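Local structure of putative fusidic acid resistance protein (Staphylococcus aureus, 2YB5) at residues 7-12 against 117-122; 158-163 against 195-200. The protein probably binds elongation factor G and helps clear it from the ribosome, giving resistance to the antibiotic fusidic acid. One frame throughout, in Å; residues are numbered along the deposited sequence.

Interaction 1 (7-12 against 117-122)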
loop_
_atom_site.group_PDB
_atom_site.type_symbol
_atom_site.label_atom_id
_atom_site.label_comp_id
_atom_site.label_asym_id
_atom_site.label_seq_id
_atom_site.Cartn_x
_atom_site.Cartn_y
_atom_site.Cartn_z
ATOM N N ILE A 7 6.863 -0.740 11.588
ATOM C CA ILE A 7 5.628 -1.249 10.982
ATOM C C ILE A 7 5.723 -1.306 9.468
ATOM O O ILE A 7 6.550 -0.635 8.858
ATOM C CB ILE A 7 4.393 -0.382 11.374
ATOM C CG1 ILE A 7 4.578 1.081 10.949
ATOM C CG2 ILE A 7 4.141 -0.471 12.873
ATOM C CD1 ILE A 7 3.285 1.845 10.829
ATOM N N GLU A 8 4.844 -2.096 8.863
ATOM C CA GLU A 8 4.801 -2.210 7.409
ATOM C C GLU A 8 4.220 -0.944 6.782
ATOM O O GLU A 8 3.464 -0.206 7.422
ATOM C CB GLU A 8 3.993 -3.440 7.001
ATOM C CG GLU A 8 4.541 -4.763 7.556
ATOM C CD GLU A 8 5.983 -5.035 7.152
ATOM O OE1 GLU A 8 6.376 -4.678 6.015
ATOM O OE2 GLU A 8 6.729 -5.618 7.970
ATOM N N VAL A 9 4.615 -0.678 5.545
ATOM C CA VAL A 9 4.107 0.462 4.780
ATOM C C VAL A 9 2.571 0.457 4.710
ATOM O O VAL A 9 1.930 1.505 4.872
ATOM C CB VAL A 9 4.708 0.473 3.337
ATOM C CG1 VAL A 9 3.943 1.410 2.424
ATOM C CG2 VAL A 9 6.192 0.857 3.376
ATOM N N TYR A 10 1.979 -0.710 4.461
ATOM C CA TYR A 10 0.509 -0.801 4.411
ATOM C C TYR A 10 -0.178 -0.468 5.759
ATOM O O TYR A 10 -1.261 0.097 5.770
ATOM C CB TYR A 10 0.044 -2.147 3.858
ATOM C CG TYR A 10 0.379 -3.361 4.687
ATOM C CD1 TYR A 10 -0.473 -3.799 5.701
ATOM C CD2 TYR A 10 1.524 -4.105 4.426
ATOM C CE1 TYR A 10 -0.177 -4.930 6.451
ATOM C CE2 TYR A 10 1.828 -5.230 5.168
ATOM C CZ TYR A 10 0.977 -5.639 6.173
ATOM O OH TYR A 10 1.292 -6.763 6.896
ATOM N N LYS A 11 0.472 -0.779 6.881
ATOM C CA LYS A 11 -0.046 -0.388 8.202
ATOM C C LYS A 11 -0.001 1.117 8.395
ATOM O O LYS A 11 -0.894 1.684 9.035
ATOM C CB LYS A 11 0.706 -1.076 9.348
ATOM C CG LYS A 11 0.436 -2.576 9.462
ATOM C CD LYS A 11 -0.926 -2.856 10.095
ATOM C CE LYS A 11 -1.246 -4.349 10.187
ATOM N NZ LYS A 11 -2.513 -4.587 10.975
ATOM N N PHE A 12 1.021 1.766 7.844
ATOM C CA PHE A 12 1.099 3.216 7.895
ATOM C C PHE A 12 -0.022 3.870 7.084
ATOM O O PHE A 12 -0.551 4.909 7.471
ATOM C CB PHE A 12 2.466 3.722 7.418
ATOM C CG PHE A 12 2.581 5.224 7.431
ATOM C CD1 PHE A 12 2.965 5.890 8.582
ATOM C CD2 PHE A 12 2.273 5.970 6.298
ATOM C CE1 PHE A 12 3.069 7.280 8.604
ATOM C CE2 PHE A 12 2.355 7.361 6.319
ATOM C CZ PHE A 12 2.758 8.015 7.471
ATOM N N GLU A 117 7.071 4.027 0.844
ATOM C CA GLU A 117 5.780 4.290 0.216
ATOM C C GLU A 117 5.239 3.132 -0.592
ATOM O O GLU A 117 4.167 3.257 -1.209
ATOM C CB GLU A 117 5.879 5.504 -0.706
ATOM C CG GLU A 117 6.333 6.773 -0.031
ATOM C CD GLU A 117 6.124 7.970 -0.929
ATOM O OE1 GLU A 117 6.525 7.889 -2.113
ATOM O OE2 GLU A 117 5.547 8.976 -0.462
ATOM N N ILE A 118 5.932 2.001 -0.588
ATOM C CA ILE A 118 5.445 0.841 -1.325
ATOM C C ILE A 118 5.404 -0.423 -0.483
ATOM O O ILE A 118 6.329 -0.718 0.278
ATOM C CB ILE A 118 6.229 0.593 -2.635
ATOM C CG1 ILE A 118 7.733 0.607 -2.414
ATOM C CG2 ILE A 118 5.842 1.614 -3.707
ATOM C CD1 ILE A 118 8.487 0.026 -3.615
ATOM N N SER A 119 4.287 -1.131 -0.607
ATOM C CA SER A 119 4.120 -2.462 -0.066
ATOM C C SER A 119 4.465 -3.477 -1.146
ATOM O O SER A 119 4.831 -4.609 -0.856
ATOM C CB SER A 119 2.683 -2.668 0.388
ATOM O OG SER A 119 2.398 -1.831 1.495
ATOM N N TYR A 120 4.309 -3.079 -2.399
ATOM C CA TYR A 120 4.772 -3.905 -3.500
ATOM C C TYR A 120 5.368 -3.048 -4.611
ATOM O O TYR A 120 4.978 -1.896 -4.799
ATOM C CB TYR A 120 3.628 -4.772 -4.031
ATOM C CG TYR A 120 2.600 -4.078 -4.875
ATOM C CD1 TYR A 120 2.779 -3.929 -6.242
ATOM C CD2 TYR A 120 1.403 -3.616 -4.308
ATOM C CE1 TYR A 120 1.808 -3.300 -7.027
ATOM C CE2 TYR A 120 0.453 -2.993 -5.068
ATOM C CZ TYR A 120 0.646 -2.851 -6.432
ATOM O OH TYR A 120 -0.323 -2.242 -7.193
ATOM N N LEU A 121 6.293 -3.628 -5.353
ATOM C CA LEU A 121 6.965 -2.914 -6.433
ATOM C C LEU A 121 6.341 -3.270 -7.774
ATOM O O LEU A 121 6.499 -4.404 -8.264
ATOM C CB LEU A 121 8.456 -3.250 -6.442
ATOM C CG LEU A 121 9.282 -2.491 -7.478
ATOM C CD1 LEU A 121 9.037 -0.979 -7.363
ATOM C CD2 LEU A 121 10.748 -2.842 -7.292
ATOM N N GLY A 122 5.647 -2.299 -8.369
ATOM C CA GLY A 122 4.975 -2.504 -9.633
ATOM C C GLY A 122 5.492 -1.525 -10.656
ATOM O O GLY A 122 5.476 -0.314 -10.414
#
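Val9 and Tyr10, in the first turn of helix 9-27, pack against Glu117, Ile118 and Ser119, the loop leading into strand 121-125; this buried van der Waals contact joins the N-terminal helical region to the zinc-finger region. Val9 points at the loop and spreads its two methyls mostly over backbone. Val9 CG1, anti to the backbone N (chi1 165°), lies 3.7 Å from Ile118 N and equally close to Glu117 C, while Val9 CG2 comes within 3.5 Å of Ile118 O. The side chains of Glu117 and Ile118 set off away from the helix, leaving the peptide between them for Val9 to cover. Ser119 brings its hydroxyl up beside Tyr10. Its OG is 3.4 Å from Tyr10 CB and meets the ring at its edge, in plane, nearest to CD2 at 3.8 Å. The same Ser119 OG sits 3.2 Å from Tyr10 N, but the angle is too poor for a hydrogen bond, and no hydrogen bond crosses between the segments. Glu8 holds the N-cap position, and its carbonyl O accepts Phe12 N, closing the first turn of the helix around Val9 and Tyr10. Around the contact, Ile84 packs on Val9 from a loop, Ile204 of helix 204-214 touches both Tyr10 and Ser119, and helix 194-200 borders Glu117 and Ile118.

Interaction 2 (158-163 against 195-200). With ZN (zinc ion), chain C.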
loop_
_atom_site.group_PDB
_atom_site.type_symbol
_atom_site.label_atom_id
_atom_site.label_comp_id
_atom_site.label_asym_id
_atom_site.label_seq_id
_atom_site.Cartn_x
_atom_site.Cartn_y
_atom_site.Cartn_z
ATOM N N CYS A 158 -9.887 -0.483 -8.547
ATOM C CA CYS A 158 -8.717 -1.348 -8.630
ATOM C C CYS A 158 -8.956 -2.569 -7.758
ATOM O O CYS A 158 -9.299 -2.433 -6.596
ATOM C CB CYS A 158 -7.468 -0.606 -8.142
ATOM S SG CYS A 158 -6.038 -1.672 -7.779
ATOM N N LYS A 159 -8.752 -3.766 -8.291
ATOM C CA LYS A 159 -8.973 -4.953 -7.468
ATOM C C LYS A 159 -7.827 -5.324 -6.515
ATOM O O LYS A 159 -7.897 -6.358 -5.854
ATOM C CB LYS A 159 -9.391 -6.134 -8.340
ATOM C CG LYS A 159 -10.708 -5.870 -9.089
ATOM C CD LYS A 159 -11.913 -5.674 -8.158
ATOM C CE LYS A 159 -13.174 -5.328 -8.947
ATOM N NZ LYS A 159 -14.364 -5.061 -8.078
ATOM N N ILE A 160 -6.795 -4.482 -6.414
ATOM C CA ILE A 160 -5.792 -4.642 -5.368
ATOM C C ILE A 160 -6.094 -3.749 -4.160
ATOM O O ILE A 160 -6.236 -4.242 -3.048
ATOM C CB ILE A 160 -4.387 -4.372 -5.895
ATOM C CG1 ILE A 160 -3.957 -5.508 -6.829
ATOM C CG2 ILE A 160 -3.384 -4.240 -4.736
ATOM C CD1 ILE A 160 -2.791 -5.175 -7.677
ATOM N N CYS A 161 -6.187 -2.442 -4.377
ATOM C CA CYS A 161 -6.376 -1.498 -3.293
ATOM C C CYS A 161 -7.854 -1.205 -3.041
ATOM O O CYS A 161 -8.181 -0.543 -2.067
ATOM C CB CYS A 161 -5.634 -0.189 -3.588
ATOM S SG CYS A 161 -6.241 0.723 -5.035
ATOM N N ASN A 162 -8.720 -1.685 -3.938
ATOM C CA ASN A 162 -10.174 -1.518 -3.862
ATOM C C ASN A 162 -10.691 -0.089 -4.010
ATOM O O ASN A 162 -11.876 0.136 -3.826
ATOM C CB ASN A 162 -10.739 -2.143 -2.575
ATOM C CG ASN A 162 -10.604 -3.652 -2.549
ATOM O OD1 ASN A 162 -10.307 -4.242 -1.509
ATOM N ND2 ASN A 162 -10.844 -4.285 -3.685
ATOM N N GLN A 163 -9.840 0.870 -4.366
ATOM C CA GLN A 163 -10.308 2.242 -4.573
ATOM C C GLN A 163 -10.532 2.546 -6.057
ATOM O O GLN A 163 -10.146 1.762 -6.932
ATOM C CB GLN A 163 -9.331 3.236 -3.945
ATOM C CG GLN A 163 -9.152 2.991 -2.435
ATOM C CD GLN A 163 -8.603 4.184 -1.679
ATOM O OE1 GLN A 163 -8.841 5.335 -2.046
ATOM N NE2 GLN A 163 -7.870 3.912 -0.601
ATOM N N PHE A 195 2.380 2.920 -8.129
ATOM C CA PHE A 195 2.803 3.830 -7.065
ATOM C C PHE A 195 1.618 4.552 -6.446
ATOM O O PHE A 195 1.548 4.695 -5.226
ATOM C CB PHE A 195 3.902 4.767 -7.570
ATOM C CG PHE A 195 5.120 4.012 -8.019
ATOM C CD1 PHE A 195 6.075 3.622 -7.099
ATOM C CD2 PHE A 195 5.249 3.592 -9.342
ATOM C CE1 PHE A 195 7.183 2.877 -7.494
ATOM C CE2 PHE A 195 6.347 2.840 -9.743
ATOM C CZ PHE A 195 7.316 2.483 -8.815
ATOM N N LYS A 196 0.658 4.954 -7.272
ATOM C CA LYS A 196 -0.608 5.485 -6.765
ATOM C C LYS A 196 -1.374 4.418 -5.977
ATOM O O LYS A 196 -1.877 4.692 -4.883
ATOM C CB LYS A 196 -1.469 6.003 -7.907
ATOM C CG LYS A 196 -2.754 6.701 -7.456
ATOM C CD LYS A 196 -3.804 6.738 -8.563
ATOM C CE LYS A 196 -5.070 7.458 -8.079
ATOM N NZ LYS A 196 -6.199 7.366 -9.048
ATOM N N CYS A 197 -1.469 3.216 -6.545
ATOM C CA CYS A 197 -2.031 2.036 -5.852
ATOM C C CYS A 197 -1.458 1.840 -4.439
ATOM O O CYS A 197 -2.203 1.635 -3.477
ATOM C CB CYS A 197 -1.740 0.759 -6.658
ATOM S SG CYS A 197 -2.652 -0.700 -6.116
ATOM N N ASN A 198 -0.135 1.903 -4.339
ATOM C CA ASN A 198 0.557 1.703 -3.062
ATOM C C ASN A 198 0.279 2.784 -2.016
ATOM O O ASN A 198 0.410 2.527 -0.825
ATOM C CB ASN A 198 2.057 1.549 -3.282
ATOM C CG ASN A 198 2.442 0.127 -3.616
ATOM O OD1 ASN A 198 2.597 -0.699 -2.718
ATOM N ND2 ASN A 198 2.596 -0.173 -4.917
ATOM N N GLN A 199 -0.122 3.976 -2.472
ATOM C CA GLN A 199 -0.617 5.036 -1.578
ATOM C C GLN A 199 -1.999 4.700 -1.019
ATOM O O GLN A 199 -2.356 5.167 0.059
ATOM C CB GLN A 199 -0.683 6.397 -2.299
ATOM C CG GLN A 199 0.667 6.959 -2.755
ATOM C CD GLN A 199 1.567 7.336 -1.599
ATOM O OE1 GLN A 199 1.947 6.488 -0.792
ATOM N NE2 GLN A 199 1.916 8.621 -1.505
ATOM N N ASN A 200 -2.767 3.899 -1.754
ATOM C CA ASN A 200 -4.108 3.493 -1.333
ATOM C C ASN A 200 -4.145 2.163 -0.576
ATOM O O ASN A 200 -5.118 1.872 0.120
ATOM C CB ASN A 200 -5.027 3.331 -2.558
ATOM C CG ASN A 200 -4.998 4.536 -3.503
ATOM O OD1 ASN A 200 -4.689 5.669 -3.092
ATOM N ND2 ASN A 200 -5.322 4.286 -4.791
HETATM ZN ZN ZN C . -4.848 0.044 -6.835
#
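Cys161 and Asn200 mark the closest backbone approach, CA to CA 5.8 Å, where the irregular turn 158-163 faces one side of helix 194-200. Between the two segments sits a zinc ion held by thiolates from both: Cys158 SG at 2.3 Å, and Cys161 SG and Cys197 SG each at 2.4 Å from the metal. Cys191, at the end of strand 186-191, supplies the fourth sulphur. A CxxC turn on one side, with a strand end and a short helix on the other, matches the treble-clef zinc finger of this family.

The turn wraps its own first ligand: Ile160 N donates to Cys158 SG over 3.2 Å, and Cys161 N donates to the same sulphur over 3.5 Å in a nearly straight bond (170°). Cys161 SG, set between the backbone N and the carbonyl carbon (chi1 64°), lies within reach of the helix, where Asn200 ND2 makes a weak hydrogen bond to it at 3.7 Å; Gln163 N gives it a second weak one. The side-chain amides of Gln163 and Asn200 stack with their planes 24° apart, and Gln163 NE2 approaches Asn200 CB to 3.5 Å. On another flank Ile160 lays CG2 against Cys197 SG, adding an apolar neighbour; Leu207 and Phe210 of helix 204-214 pack on this isoleucine.

Four cysteine thiolates on one zinc ion would carry a net negative charge, and the N-H groups directed at Cys158 and Cys161 probably disperse part of it. The turn and the helix are thus joined chiefly by zinc-thiolate coordination, with a single weak hydrogen bond running directly between them.

From the N terminus, the chain first closes interaction 1: after 104 intervening residues, rich in helix and without strand, 117-122 returns to the start of helix 9-27. Interaction 2 opens only later and encloses strands 164-165, 167-172 and 186-191, so the two loops follow in series, neither nested nor crossed. They nevertheless touch, their centres 11 Å apart. Asn198 OD1, on helix 194-200, accepts hydrogen bonds from Ser119 N at 2.7 Å and Tyr120 N at 2.9 Å, and Tyr120 OH packs against Cys197 SG. Segment 117-122 therefore lies between helix 9-27 and the zinc-binding helix, linking the helical region to the metal site.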